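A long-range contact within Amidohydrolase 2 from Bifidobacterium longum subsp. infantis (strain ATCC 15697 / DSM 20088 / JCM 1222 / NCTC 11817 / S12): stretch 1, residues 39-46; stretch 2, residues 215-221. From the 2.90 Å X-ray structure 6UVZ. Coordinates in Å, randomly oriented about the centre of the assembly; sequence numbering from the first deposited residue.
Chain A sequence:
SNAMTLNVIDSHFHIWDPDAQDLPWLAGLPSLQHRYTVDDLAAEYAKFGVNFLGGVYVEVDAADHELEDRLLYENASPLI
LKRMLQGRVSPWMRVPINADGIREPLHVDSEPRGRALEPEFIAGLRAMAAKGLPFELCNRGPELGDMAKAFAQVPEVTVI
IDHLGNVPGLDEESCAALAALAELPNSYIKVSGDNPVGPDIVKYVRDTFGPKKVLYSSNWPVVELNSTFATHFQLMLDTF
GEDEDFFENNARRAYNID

Stretch 1, residues 39-46: DDLAAEYA
Stretch 2 (215-221) LYSSNWP

Residues 39-46 lie within a longer α-helix, with phi near -68° and psi between about -20° and -44°; its backbone bonds include Ala43 N to Asp39 O at 3.0 Å and Tyr45 N to Leu41 O at 3.3 Å. Stretch 2 starts as β-strand at Leu215 (-110/139), and the backbone is extended at Tyr216 (-74/132) and Ser217 (-141/133). The chain then turns through Ser218 (-95/-28) and Asn219, whose positive phi (57/30) is a conformation asparagine tolerates well, to Trp220 (-73/143) and a cis peptide bond before Pro221 (-95/13). The backbones stay well apart, Leu41 CA and Trp220 CA being 7.6 Å from each other, so side chains make the contact. Contacts run in opposite sequence order: Tyr216 and Ser218 meet Tyr45, while Trp220 meets Asp40, Leu41 and Glu44.

Trp220 has the largest area covered by the other stretch. Its CB points toward the helix, and chi1 t (-176°) with chi2 88° extends the indole alongside Asp40, Leu41 and Glu44. Leu41, in the common t/p rotamer (-178°, 63°), lays CD1 over one face of the five-membered ring, 3.6 Å from Trp220 CG; a branched aliphatic side chain suits this CH-pi contact, since its methyl hydrogens can meet the pi cloud. Asp40 (chi1 m, -63°) approaches the indole obliquely, CB to Trp220 CH2 at 3.7 Å. One turn on, Glu44 (m, m, chi3 -48°) offers its aliphatic CG, 4.4 Å from Trp220 NE1.

The CA-to-CB bond of Tyr45 points sideways to stretch 2, but chi1 m (-75°) and chi2 -74° bring its end nearer. That of Tyr216 points toward the helix; chi1 t (161°) and chi2 74° place its hydroxyl beside that of Tyr45. The hydroxyls hydrogen-bond, Tyr45 OH to Tyr216 OH at 2.8 Å, each lying at the other ring's edge, though the position of Tyr45 OH is less certain; the phenols thus satisfy polar groups in a buried setting. Tyr45 OH also lies 3.8 Å from Ser218 CB. Ser218, chi1 p (67°), accepts a weak bond from Trp220 N to its OG at 3.3 Å.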

# COMPACT_ATOMS: atom_id res chain seq x y z
N ASP A 39 -8.71 12.64 10.34
CA ASP A 39 -9.29 12.60 11.68
C ASP A 39 -10.32 11.49 11.82
O ASP A 39 -10.47 10.92 12.90
CB ASP A 39 -9.92 13.95 12.02
CG ASP A 39 -8.90 15.07 12.09
OD1 ASP A 39 -7.69 14.79 11.96
OD2 ASP A 39 -9.31 16.24 12.27
N ASP A 40 -11.03 11.17 10.73
CA ASP A 40 -11.98 10.06 10.78
C ASP A 40 -11.27 8.73 10.99
O ASP A 40 -11.78 7.85 11.69
CB ASP A 40 -12.82 10.03 9.50
CG ASP A 40 -13.67 11.28 9.33
OD1 ASP A 40 -14.18 11.79 10.34
OD2 ASP A 40 -13.82 11.74 8.18
N LEU A 41 -10.09 8.57 10.38
CA LEU A 41 -9.31 7.36 10.61
C LEU A 41 -8.73 7.32 12.01
O LEU A 41 -8.62 6.24 12.61
CB LEU A 41 -8.20 7.25 9.56
CG LEU A 41 -7.31 6.01 9.63
CD1 LEU A 41 -8.13 4.75 9.39
CD2 LEU A 41 -6.17 6.11 8.63
N ALA A 42 -8.35 8.48 12.56
CA ALA A 42 -7.83 8.53 13.92
C ALA A 42 -8.90 8.16 14.94
O ALA A 42 -8.58 7.55 15.97
CB ALA A 42 -7.26 9.91 14.21
N ALA A 43 -10.16 8.53 14.68
CA ALA A 43 -11.23 8.17 15.60
C ALA A 43 -11.48 6.67 15.62
O ALA A 43 -11.88 6.12 16.65
CB ALA A 43 -12.51 8.92 15.23
N GLU A 44 -11.25 5.99 14.49
CA GLU A 44 -11.41 4.54 14.46
C GLU A 44 -10.34 3.85 15.30
O GLU A 44 -10.65 2.92 16.06
CB GLU A 44 -11.37 4.04 13.02
CG GLU A 44 -12.55 4.49 12.17
CD GLU A 44 -13.85 3.83 12.59
OE1 GLU A 44 -13.86 2.59 12.75
OE2 GLU A 44 -14.85 4.55 12.76
N TYR A 45 -9.09 4.29 15.19
CA TYR A 45 -8.03 3.73 16.02
C TYR A 45 -8.19 4.12 17.49
O TYR A 45 -7.62 3.45 18.35
CB TYR A 45 -6.66 4.17 15.50
CG TYR A 45 -6.24 3.45 14.24
CD1 TYR A 45 -5.83 2.13 14.29
CD2 TYR A 45 -6.25 4.10 13.01
CE1 TYR A 45 -5.44 1.46 13.14
CE2 TYR A 45 -5.87 3.44 11.86
CZ TYR A 45 -5.47 2.12 11.93
OH TYR A 45 -5.08 1.45 10.79
N ALA A 46 -8.95 5.18 17.78
CA ALA A 46 -9.23 5.51 19.17
C ALA A 46 -10.21 4.52 19.78
O ALA A 46 -10.08 4.16 20.96
CB ALA A 46 -9.79 6.94 19.26
N LEU A 215 3.60 -5.91 6.19
CA LEU A 215 3.13 -4.63 6.69
C LEU A 215 1.64 -4.71 7.03
O LEU A 215 0.86 -5.31 6.29
CB LEU A 215 3.36 -3.53 5.66
CG LEU A 215 4.75 -3.41 5.04
CD1 LEU A 215 4.72 -2.47 3.84
CD2 LEU A 215 5.75 -2.92 6.07
N TYR A 216 1.26 -4.10 8.15
CA TYR A 216 -0.15 -3.95 8.47
C TYR A 216 -0.76 -2.86 7.59
O TYR A 216 -0.22 -1.76 7.47
CB TYR A 216 -0.36 -3.59 9.94
CG TYR A 216 -1.72 -2.98 10.20
CD1 TYR A 216 -2.87 -3.76 10.20
CD2 TYR A 216 -1.85 -1.61 10.43
CE1 TYR A 216 -4.11 -3.20 10.43
CE2 TYR A 216 -3.09 -1.05 10.65
CZ TYR A 216 -4.22 -1.84 10.65
OH TYR A 216 -5.45 -1.28 10.88
N SER A 217 -1.91 -3.18 6.99
CA SER A 217 -2.60 -2.25 6.11
C SER A 217 -4.10 -2.37 6.35
O SER A 217 -4.64 -3.47 6.42
CB SER A 217 -2.28 -2.55 4.64
OG SER A 217 -3.20 -1.91 3.78
N SER A 218 -4.77 -1.22 6.48
CA SER A 218 -6.21 -1.18 6.68
C SER A 218 -7.00 -1.00 5.40
O SER A 218 -8.15 -1.44 5.33
CB SER A 218 -6.58 -0.05 7.65
OG SER A 218 -6.32 1.22 7.08
N ASN A 219 -6.41 -0.36 4.39
CA ASN A 219 -7.09 -0.03 3.14
C ASN A 219 -8.34 0.82 3.40
O ASN A 219 -9.32 0.75 2.65
CB ASN A 219 -7.45 -1.29 2.34
CG ASN A 219 -7.65 -1.02 0.87
OD1 ASN A 219 -7.20 -0.00 0.34
ND2 ASN A 219 -8.34 -1.93 0.18
N TRP A 220 -8.30 1.62 4.45
CA TRP A 220 -9.42 2.47 4.80
C TRP A 220 -9.51 3.64 3.82
O TRP A 220 -8.49 4.17 3.39
CB TRP A 220 -9.24 2.99 6.24
CG TRP A 220 -10.38 3.81 6.76
CD1 TRP A 220 -11.49 3.36 7.40
CD2 TRP A 220 -10.51 5.24 6.69
NE1 TRP A 220 -12.31 4.41 7.73
CE2 TRP A 220 -11.73 5.58 7.31
CE3 TRP A 220 -9.71 6.26 6.17
CZ2 TRP A 220 -12.17 6.89 7.42
CZ3 TRP A 220 -10.15 7.57 6.28
CH2 TRP A 220 -11.37 7.87 6.90
N PRO A 221 -10.73 4.07 3.44
CA PRO A 221 -12.03 3.53 3.87
C PRO A 221 -12.62 2.49 2.91
O PRO A 221 -13.79 2.16 3.03
CB PRO A 221 -12.91 4.78 3.90
CG PRO A 221 -12.38 5.60 2.76
CD PRO A 221 -10.89 5.31 2.67